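Local coordinates for protein citryl-spermidine/3,4-dihydroxybenzoyl-citryl-spermidine:spermidine ligase (PDB 3TO3) that catalyses the ATP-dependent condensation of spermidine with citryl-spermidine intermediates, a step in building the siderophore petrobactin in Bacillus anthracis, at residues K198-V203 against Y355-K360; K314-A319 against A361-L366. All coordinates share one frame; numbering follows the deposited sequence.

Contact 1 (K198-V203 against Y355-K360); sequences KKNATV and YDTNKK. With EDO (1,2-ethanediol), chain G.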
ATOM      1  N   LYS B 198       6.419  24.880 -16.024  1.00 41.33           N
ATOM      2  CA  LYS B 198       5.149  25.330 -16.550  1.00 53.76           C
ATOM      3  C   LYS B 198       4.727  24.507 -17.759  1.00 55.18           C
ATOM      4  O   LYS B 198       3.635  24.669 -18.289  1.00 58.92           O
ATOM      5  CB  LYS B 198       5.230  26.819 -16.939  1.00 59.72           C
ATOM      6  CG  LYS B 198       5.374  27.773 -15.752  1.00 58.14           C
ATOM      7  CD  LYS B 198       5.228  29.224 -16.199  1.00 59.61           C
ATOM      8  CE  LYS B 198       5.796  30.213 -15.181  1.00 62.74           C
ATOM      9  NZ  LYS B 198       5.805  31.651 -15.679  1.00 65.86           N
ATOM     10  N   LYS B 199       5.604  23.643 -18.226  1.00 56.07           N
ATOM     11  CA  LYS B 199       5.194  22.672 -19.217  1.00 58.15           C
ATOM     12  C   LYS B 199       4.008  21.858 -18.644  1.00 54.48           C
ATOM     13  O   LYS B 199       3.025  21.588 -19.332  1.00 57.90           O
ATOM     14  CB  LYS B 199       6.377  21.773 -19.547  1.00 65.65           C
ATOM     15  CG  LYS B 199       6.172  20.873 -20.727  1.00 84.13           C
ATOM     16  CD  LYS B 199       7.501  20.273 -21.196  1.00 96.52           C
ATOM     17  CE  LYS B 199       8.195  19.509 -20.068  1.00104.12           C
ATOM     18  NZ  LYS B 199       9.484  18.858 -20.491  1.00106.81           N
ATOM     19  N   ASN B 200       4.164  21.359 -17.426  1.00 44.97           N
ATOM     20  CA  ASN B 200       3.070  20.721 -16.699  1.00 51.59           C
ATOM     21  C   ASN B 200       2.347  21.467 -15.570  1.00 54.92           C
ATOM     22  O   ASN B 200       1.333  20.988 -15.043  1.00 57.86           O
ATOM     23  CB  ASN B 200       3.494  19.305 -16.301  1.00 44.55           C
ATOM     24  CG  ASN B 200       3.922  18.477 -17.533  1.00 51.90           C
ATOM     25  OD1 ASN B 200       5.111  18.302 -17.814  1.00 56.90           O
ATOM     26  ND2 ASN B 200       2.943  18.023 -18.295  1.00 50.63           N
ATOM     27  N   ALA B 201       2.817  22.653 -15.215  1.00 51.98           N
ATOM     28  CA  ALA B 201       2.236  23.313 -14.047  1.00 46.37           C
ATOM     29  C   ALA B 201       1.346  24.441 -14.524  1.00 53.38           C
ATOM     30  O   ALA B 201       1.684  25.113 -15.495  1.00 62.49           O
ATOM     31  CB  ALA B 201       3.322  23.839 -13.148  1.00 40.77           C
ATOM     32  N   THR B 202       0.200  24.618 -13.870  1.00 48.23           N
ATOM     33  CA  THR B 202      -0.700  25.732 -14.144  1.00 47.06           C
ATOM     34  C   THR B 202      -1.301  26.287 -12.867  1.00 47.64           C
ATOM     35  O   THR B 202      -1.566  25.588 -11.907  1.00 45.76           O
ATOM     36  CB  THR B 202      -1.930  25.354 -15.002  1.00 59.76           C
ATOM     37  OG1 THR B 202      -2.466  24.112 -14.536  1.00 62.44           O
ATOM     38  CG2 THR B 202      -1.575  25.233 -16.467  1.00 70.99           C
ATOM     39  N   VAL B 203      -1.516  27.579 -12.896  1.00 47.56           N
ATOM     40  CA  VAL B 203      -2.311  28.283 -11.932  1.00 48.07           C
ATOM     41  C   VAL B 203      -3.764  27.962 -12.275  1.00 39.14           C
ATOM     42  O   VAL B 203      -4.053  27.471 -13.367  1.00 37.65           O
ATOM     43  CB  VAL B 203      -1.958  29.745 -12.113  1.00 56.46           C
ATOM     44  CG1 VAL B 203      -3.160  30.660 -11.972  1.00 60.77           C
ATOM     45  CG2 VAL B 203      -0.765  30.092 -11.217  1.00 48.46           C
ATOM     46  N   TYR B 355       0.671  20.705 -10.546  1.00 46.80           N
ATOM     47  CA  TYR B 355       1.581  20.111 -11.502  1.00 45.08           C
ATOM     48  C   TYR B 355       0.935  18.792 -11.890  1.00 49.70           C
ATOM     49  O   TYR B 355       0.755  17.926 -11.044  1.00 55.11           O
ATOM     50  CB  TYR B 355       2.922  19.869 -10.832  1.00 35.87           C
ATOM     51  CG  TYR B 355       3.975  19.249 -11.721  1.00 38.17           C
ATOM     52  CD1 TYR B 355       4.829  20.049 -12.473  1.00 48.80           C
ATOM     53  CD2 TYR B 355       4.138  17.870 -11.787  1.00 35.36           C
ATOM     54  CE1 TYR B 355       5.820  19.495 -13.278  1.00 50.97           C
ATOM     55  CE2 TYR B 355       5.140  17.302 -12.565  1.00 45.23           C
ATOM     56  CZ  TYR B 355       5.972  18.115 -13.314  1.00 48.91           C
ATOM     57  OH  TYR B 355       6.965  17.557 -14.084  1.00 41.39           O
ATOM     58  N   ASP B 356       0.541  18.671 -13.148  1.00 54.16           N
ATOM     59  CA  ASP B 356      -0.319  17.579 -13.592  1.00 59.60           C
ATOM     60  C   ASP B 356       0.212  17.050 -14.898  1.00 60.28           C
ATOM     61  O   ASP B 356       0.309  17.783 -15.860  1.00 61.39           O
ATOM     62  CB  ASP B 356      -1.762  18.070 -13.809  1.00 62.13           C
ATOM     63  CG  ASP B 356      -2.671  17.000 -14.446  1.00 70.16           C
ATOM     64  OD1 ASP B 356      -3.606  17.362 -15.220  1.00 66.92           O
ATOM     65  OD2 ASP B 356      -2.459  15.796 -14.161  1.00 68.64           O
ATOM     66  N   THR B 357       0.518  15.763 -14.929  1.00 63.69           N
ATOM     67  CA  THR B 357       0.985  15.109 -16.137  1.00 61.94           C
ATOM     68  C   THR B 357       0.001  14.042 -16.593  1.00 66.12           C
ATOM     69  O   THR B 357      -1.080  13.871 -16.022  1.00 60.10           O
ATOM     70  CB  THR B 357       2.354  14.458 -15.902  1.00 68.68           C
ATOM     71  OG1 THR B 357       2.247  13.448 -14.885  1.00 76.14           O
ATOM     72  CG2 THR B 357       3.355  15.517 -15.459  1.00 66.54           C
ATOM     73  N   ASN B 358       0.382  13.345 -17.650  1.00 80.47           N
ATOM     74  CA  ASN B 358      -0.348  12.175 -18.111  1.00102.26           C
ATOM     75  C   ASN B 358      -0.619  11.174 -16.986  1.00100.33           C
ATOM     76  O   ASN B 358      -1.775  10.805 -16.748  1.00101.39           O
ATOM     77  CB  ASN B 358       0.444  11.458 -19.221  1.00115.06           C
ATOM     78  CG  ASN B 358       0.148  12.003 -20.612  1.00124.27           C
ATOM     79  OD1 ASN B 358      -0.954  12.494 -20.880  1.00128.45           O
ATOM     80  ND2 ASN B 358       1.130  11.904 -21.508  1.00125.35           N
ATOM     81  N   LYS B 359       0.436  10.800 -16.257  1.00 88.30           N
ATOM     82  CA  LYS B 359       0.452   9.531 -15.530  1.00 75.29           C
ATOM     83  C   LYS B 359      -0.810   9.338 -14.687  1.00 65.84           C
ATOM     84  O   LYS B 359      -1.234  10.236 -13.948  1.00 65.73           O
ATOM     85  CB  LYS B 359       1.698   9.413 -14.637  1.00 80.05           C
ATOM     86  CG  LYS B 359       3.045   9.690 -15.304  1.00 85.63           C
ATOM     87  CD  LYS B 359       3.955   8.455 -15.306  1.00 90.44           C
ATOM     88  CE  LYS B 359       4.212   7.909 -13.906  1.00 87.71           C
ATOM     89  NZ  LYS B 359       4.000   6.426 -13.826  1.00 85.91           N
ATOM     90  N   LYS B 360      -1.412   8.159 -14.831  1.00 67.03           N
ATOM     91  CA  LYS B 360      -2.593   7.758 -14.070  1.00 70.08           C
ATOM     92  C   LYS B 360      -2.305   7.620 -12.585  1.00 64.58           C
ATOM     93  O   LYS B 360      -3.151   7.942 -11.740  1.00 63.79           O
ATOM     94  CB  LYS B 360      -3.076   6.402 -14.574  1.00 76.99           C
ATOM     95  CG  LYS B 360      -4.328   5.877 -13.884  1.00 80.28           C
ATOM     96  CD  LYS B 360      -4.477   4.356 -14.100  1.00 84.25           C
ATOM     97  CE  LYS B 360      -4.125   3.931 -15.532  1.00 76.42           C
ATOM     98  NZ  LYS B 360      -4.864   2.685 -15.901  1.00 81.71           N
TER
HETATM   99  C1  EDO G 619      11.622  19.906 -18.094  1.00 89.46           C
HETATM  100  O1  EDO G 619      11.350  20.815 -19.169  1.00 88.66           O
HETATM  101  C2  EDO G 619      10.300  19.404 -17.517  1.00 94.53           C
HETATM  102  O2  EDO G 619       9.915  18.125 -18.056  1.00 93.51           O
HETATM  103  O   HOH W   1       7.194  18.967 -16.524  1.00 59.14           O
HETATM  104  O   HOH W   2       0.145  19.138 -18.821  1.00 63.83           O

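Contact 2 (K314-A319 against A361-L366); sequences KPYSVA and ATYGSL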
ATOM      1  N   LYS B 314      -8.366  16.430  -7.414  1.00 47.62           N
ATOM      2  CA  LYS B 314      -8.659  16.344  -8.845  1.00 53.62           C
ATOM      3  C   LYS B 314      -8.164  17.634  -9.546  1.00 59.38           C
ATOM      4  O   LYS B 314      -8.545  18.759  -9.159  1.00 52.59           O
ATOM      5  CB  LYS B 314     -10.161  16.115  -9.114  1.00 53.69           C
ATOM      6  CG  LYS B 314     -10.790  14.879  -8.470  1.00 57.12           C
ATOM      7  CD  LYS B 314     -10.269  13.603  -9.117  1.00 73.11           C
ATOM      8  CE  LYS B 314     -11.273  12.442  -9.033  1.00 84.63           C
ATOM      9  NZ  LYS B 314     -10.804  11.206  -9.763  1.00 82.20           N
ATOM     10  N   PRO B 315      -7.303  17.471 -10.572  1.00 49.58           N
ATOM     11  CA  PRO B 315      -6.776  18.590 -11.361  1.00 48.73           C
ATOM     12  C   PRO B 315      -7.877  19.517 -11.901  1.00 48.80           C
ATOM     13  O   PRO B 315      -7.736  20.749 -11.836  1.00 41.60           O
ATOM     14  CB  PRO B 315      -6.065  17.887 -12.517  1.00 58.35           C
ATOM     15  CG  PRO B 315      -5.609  16.578 -11.896  1.00 51.64           C
ATOM     16  CD  PRO B 315      -6.738  16.176 -10.992  1.00 45.06           C
ATOM     17  N   TYR B 316      -8.969  18.954 -12.422  1.00 43.68           N
ATOM     18  CA  TYR B 316     -10.001  19.817 -12.941  1.00 42.17           C
ATOM     19  C   TYR B 316     -10.599  20.680 -11.812  1.00 49.47           C
ATOM     20  O   TYR B 316     -10.917  21.842 -12.035  1.00 50.33           O
ATOM     21  CB  TYR B 316     -11.064  19.053 -13.742  1.00 50.14           C
ATOM     22  CG  TYR B 316     -11.666  17.900 -13.012  1.00 60.52           C
ATOM     23  CD1 TYR B 316     -12.758  18.091 -12.171  1.00 60.14           C
ATOM     24  CD2 TYR B 316     -11.150  16.603 -13.160  1.00 67.12           C
ATOM     25  CE1 TYR B 316     -13.326  17.028 -11.482  1.00 64.30           C
ATOM     26  CE2 TYR B 316     -11.720  15.529 -12.479  1.00 71.95           C
ATOM     27  CZ  TYR B 316     -12.810  15.757 -11.642  1.00 72.92           C
ATOM     28  OH  TYR B 316     -13.390  14.723 -10.950  1.00 79.37           O
ATOM     29  N   SER B 317     -10.706  20.126 -10.598  1.00 45.30           N
ATOM     30  CA  SER B 317     -11.331  20.868  -9.510  1.00 46.48           C
ATOM     31  C   SER B 317     -10.389  21.911  -8.892  1.00 39.38           C
ATOM     32  O   SER B 317     -10.827  22.953  -8.461  1.00 44.11           O
ATOM     33  CB  SER B 317     -11.929  19.931  -8.457  1.00 53.80           C
ATOM     34  OG  SER B 317     -10.941  19.519  -7.563  1.00 59.79           O
ATOM     35  N   VAL B 318      -9.092  21.634  -8.881  1.00 45.33           N
ATOM     36  CA  VAL B 318      -8.100  22.629  -8.536  1.00 42.83           C
ATOM     37  C   VAL B 318      -8.180  23.813  -9.525  1.00 48.65           C
ATOM     38  O   VAL B 318      -8.121  24.985  -9.132  1.00 44.60           O
ATOM     39  CB  VAL B 318      -6.686  22.015  -8.553  1.00 47.96           C
ATOM     40  CG1 VAL B 318      -5.612  23.112  -8.563  1.00 41.45           C
ATOM     41  CG2 VAL B 318      -6.511  21.065  -7.354  1.00 45.04           C
ATOM     42  N   ALA B 319      -8.363  23.496 -10.800  1.00 47.02           N
ATOM     43  CA  ALA B 319      -8.368  24.510 -11.854  1.00 51.70           C
ATOM     44  C   ALA B 319      -9.568  25.460 -11.742  1.00 56.18           C
ATOM     45  O   ALA B 319      -9.458  26.661 -12.022  1.00 54.91           O
ATOM     46  CB  ALA B 319      -8.355  23.853 -13.211  1.00 42.81           C
ATOM     47  N   ALA B 361      -1.109   7.112 -12.286  1.00 56.85           N
ATOM     48  CA  ALA B 361      -0.697   6.779 -10.917  1.00 57.79           C
ATOM     49  C   ALA B 361      -0.450   7.997 -10.021  1.00 53.68           C
ATOM     50  O   ALA B 361      -0.616   7.932  -8.821  1.00 53.66           O
ATOM     51  CB  ALA B 361       0.549   5.862 -10.936  1.00 52.41           C
ATOM     52  N   THR B 362      -0.006   9.086 -10.615  1.00 52.13           N
ATOM     53  CA  THR B 362       0.213  10.340  -9.908  1.00 42.39           C
ATOM     54  C   THR B 362      -0.949  11.314 -10.039  1.00 41.88           C
ATOM     55  O   THR B 362      -0.816  12.489  -9.701  1.00 44.42           O
ATOM     56  CB  THR B 362       1.526  10.966 -10.333  1.00 45.57           C
ATOM     57  OG1 THR B 362       1.506  11.133 -11.750  1.00 57.64           O
ATOM     58  CG2 THR B 362       2.676  10.000  -9.978  1.00 37.44           C
ATOM     59  N   TYR B 363      -2.048  10.859 -10.633  1.00 43.34           N
ATOM     60  CA  TYR B 363      -3.175  11.738 -10.884  1.00 43.28           C
ATOM     61  C   TYR B 363      -3.659  12.412  -9.596  1.00 53.35           C
ATOM     62  O   TYR B 363      -4.065  11.729  -8.646  1.00 54.92           O
ATOM     63  CB  TYR B 363      -4.318  10.907 -11.460  1.00 45.01           C
ATOM     64  CG  TYR B 363      -5.467  11.714 -12.035  1.00 50.44           C
ATOM     65  CD1 TYR B 363      -5.254  12.623 -13.075  1.00 53.80           C
ATOM     66  CD2 TYR B 363      -6.767  11.542 -11.567  1.00 47.61           C
ATOM     67  CE1 TYR B 363      -6.300  13.354 -13.611  1.00 61.11           C
ATOM     68  CE2 TYR B 363      -7.825  12.265 -12.105  1.00 56.88           C
ATOM     69  CZ  TYR B 363      -7.582  13.167 -13.127  1.00 64.63           C
ATOM     70  OH  TYR B 363      -8.615  13.889 -13.663  1.00 75.22           O
ATOM     71  N   GLY B 364      -3.675  13.750  -9.599  1.00 45.51           N
ATOM     72  CA  GLY B 364      -4.095  14.536  -8.447  1.00 37.98           C
ATOM     73  C   GLY B 364      -3.130  14.692  -7.292  1.00 39.98           C
ATOM     74  O   GLY B 364      -3.464  15.249  -6.234  1.00 39.01           O
ATOM     75  N   SER B 365      -1.917  14.209  -7.503  1.00 42.47           N
ATOM     76  CA  SER B 365      -0.959  14.047  -6.420  1.00 38.05           C
ATOM     77  C   SER B 365      -0.153  15.268  -6.044  1.00 37.30           C
ATOM     78  O   SER B 365       0.507  15.255  -5.018  1.00 38.02           O
ATOM     79  CB  SER B 365       0.001  12.902  -6.760  1.00 39.35           C
ATOM     80  OG  SER B 365      -0.683  11.671  -6.584  1.00 55.69           O
ATOM     81  N   LEU B 366      -0.095  16.277  -6.905  1.00 34.52           N
ATOM     82  CA  LEU B 366       0.601  17.488  -6.522  1.00 37.55           C
ATOM     83  C   LEU B 366      -0.227  18.735  -6.847  1.00 43.59           C
ATOM     84  O   LEU B 366      -0.131  19.285  -7.932  1.00 48.28           O
ATOM     85  CB  LEU B 366       1.882  17.477  -7.348  1.00 33.95           C
ATOM     86  CG  LEU B 366       3.043  18.352  -6.969  1.00 44.25           C
ATOM     87  CD1 LEU B 366       3.308  18.197  -5.525  1.00 54.38           C
ATOM     88  CD2 LEU B 366       4.177  17.825  -7.794  1.00 43.42           C
TER

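Contact 1 (K198-V203 against Y355-K360)
Asn200 CB lies over one face of the Tyr355 ring, displaced from the centre toward the rim and closest to CE1 at 3.8 Å, a CH-pi contact only 21° off the ring normal. At the ring's edge, near its plane, sits the methyl of Ala201, whose CB is 4.1 Å from CD1 of Tyr355. The Asn200 and Thr357 side chains cross at about a right angle, with Thr357 CG2 3.7 Å from Asn200 CG. Two waters tie down the amide of Asn200. One donates to Asn200 OD1 and to Tyr355 OH; the other accepts from Asn200 ND2 and donates to Asp356 O. The tyrosine hydroxyl also hydrogen-bonds Asp262 OD1, so it has both a water and a carboxylate as partners. Nearby, Lys199 NZ donates to O2 of a bound ethanediol, probably from the crystallisation liquor.

The backbones join through Asp356 N, which donates to Asn200 O at 3.1 Å. The N-H points nearly straight at the oxygen (172°), although the nitrogen stands above the carbonyl plane. Next to this bond, Ala201 and Tyr355 form an antiparallel non-hydrogen-bonded pair, CA to CA 4.1 Å, with both side chains on one face of the sheet.

Farther along the loop, salt bridges pair Lys359 with Glu126 and Lys360 with Asp119 of the second subunit. Strand 201-203 thus pairs with the end of strand 345-355 just where that chain leaves the sheet. Leu242 and Ile244 of strand 241-246 and Ala196 of strand 192-197 pack against the Ala201 and Tyr355 side chains.

Contact 2 (K314-A319 against A361-L366)
The start of helix 315-333 rests here on a type II beta turn, Thr362 to Ser365, in the connection between strands 345-355 and 367-371. Pro315, in the first turn of the helix, sets CD over one face of the Tyr363 ring. This CH-pi contact is 23° off the normal and shifted toward the rim, while Pro315 CG reaches Tyr363 CE1 at 3.7 Å.

Lys314 starts away from the turn, but the bend at chi2 (-69°) puts its CD 4.1 Å from Tyr363 CE2. Beyond it, NZ lies at the edge of the Tyr363 ring, in its plane, 3.9 Å from CE2. An ammonium in that position is beside the ring and not over its pi face. The Tyr363 hydroxyl meets the edge of a second aromatic, with OH 3.7 Å from CE2 of Tyr316, and the two side chains cross at about a right angle.

Lys314 is the N-cap residue of the helix. Its carbonyl oxygen accepts from Ser317 OG at 3.0 Å as well as from Val318 N, which ties the serine hydroxyl back into the first turn. On the other segment, the turn is closed by Ser365 N donating to Thr362 O, with Gly364 at its third position holding the positive phi (77°) expected there. Gly364 CA packs 4.0 Å from Pro315 CD, and the Gly364 backbone is hydrogen-bonded to Leu313, just ahead of the helix. At this N-cap, the Lys314 side chain is about 7 Å from that of ATP-binding Glu462 and about 10 Å from the bound ATP.

Overall arrangement
Both contacts involve the connection from strand 345-355 to strand 367-371: contact 1 takes its beginning, contact 2 its end. Their centres are 9 Å apart, and they meet through a probable hydrogen bond between Tyr355 N and Leu366 O and through packing of Asp356 OD1 on Pro315 CB. Each is partly buried. Contact 1 lies farther from the chain's centre, 27 Å against 19 Å, and away from the annotated sites; it joins its segments with a backbone bond and bridging waters. Contact 2, nearer the nucleotide, sets a helix start on a turn through side-chain contacts, without a direct hydrogen bond between its segments. In both, a CH-pi contact sets an aliphatic carbon over a tyrosine face.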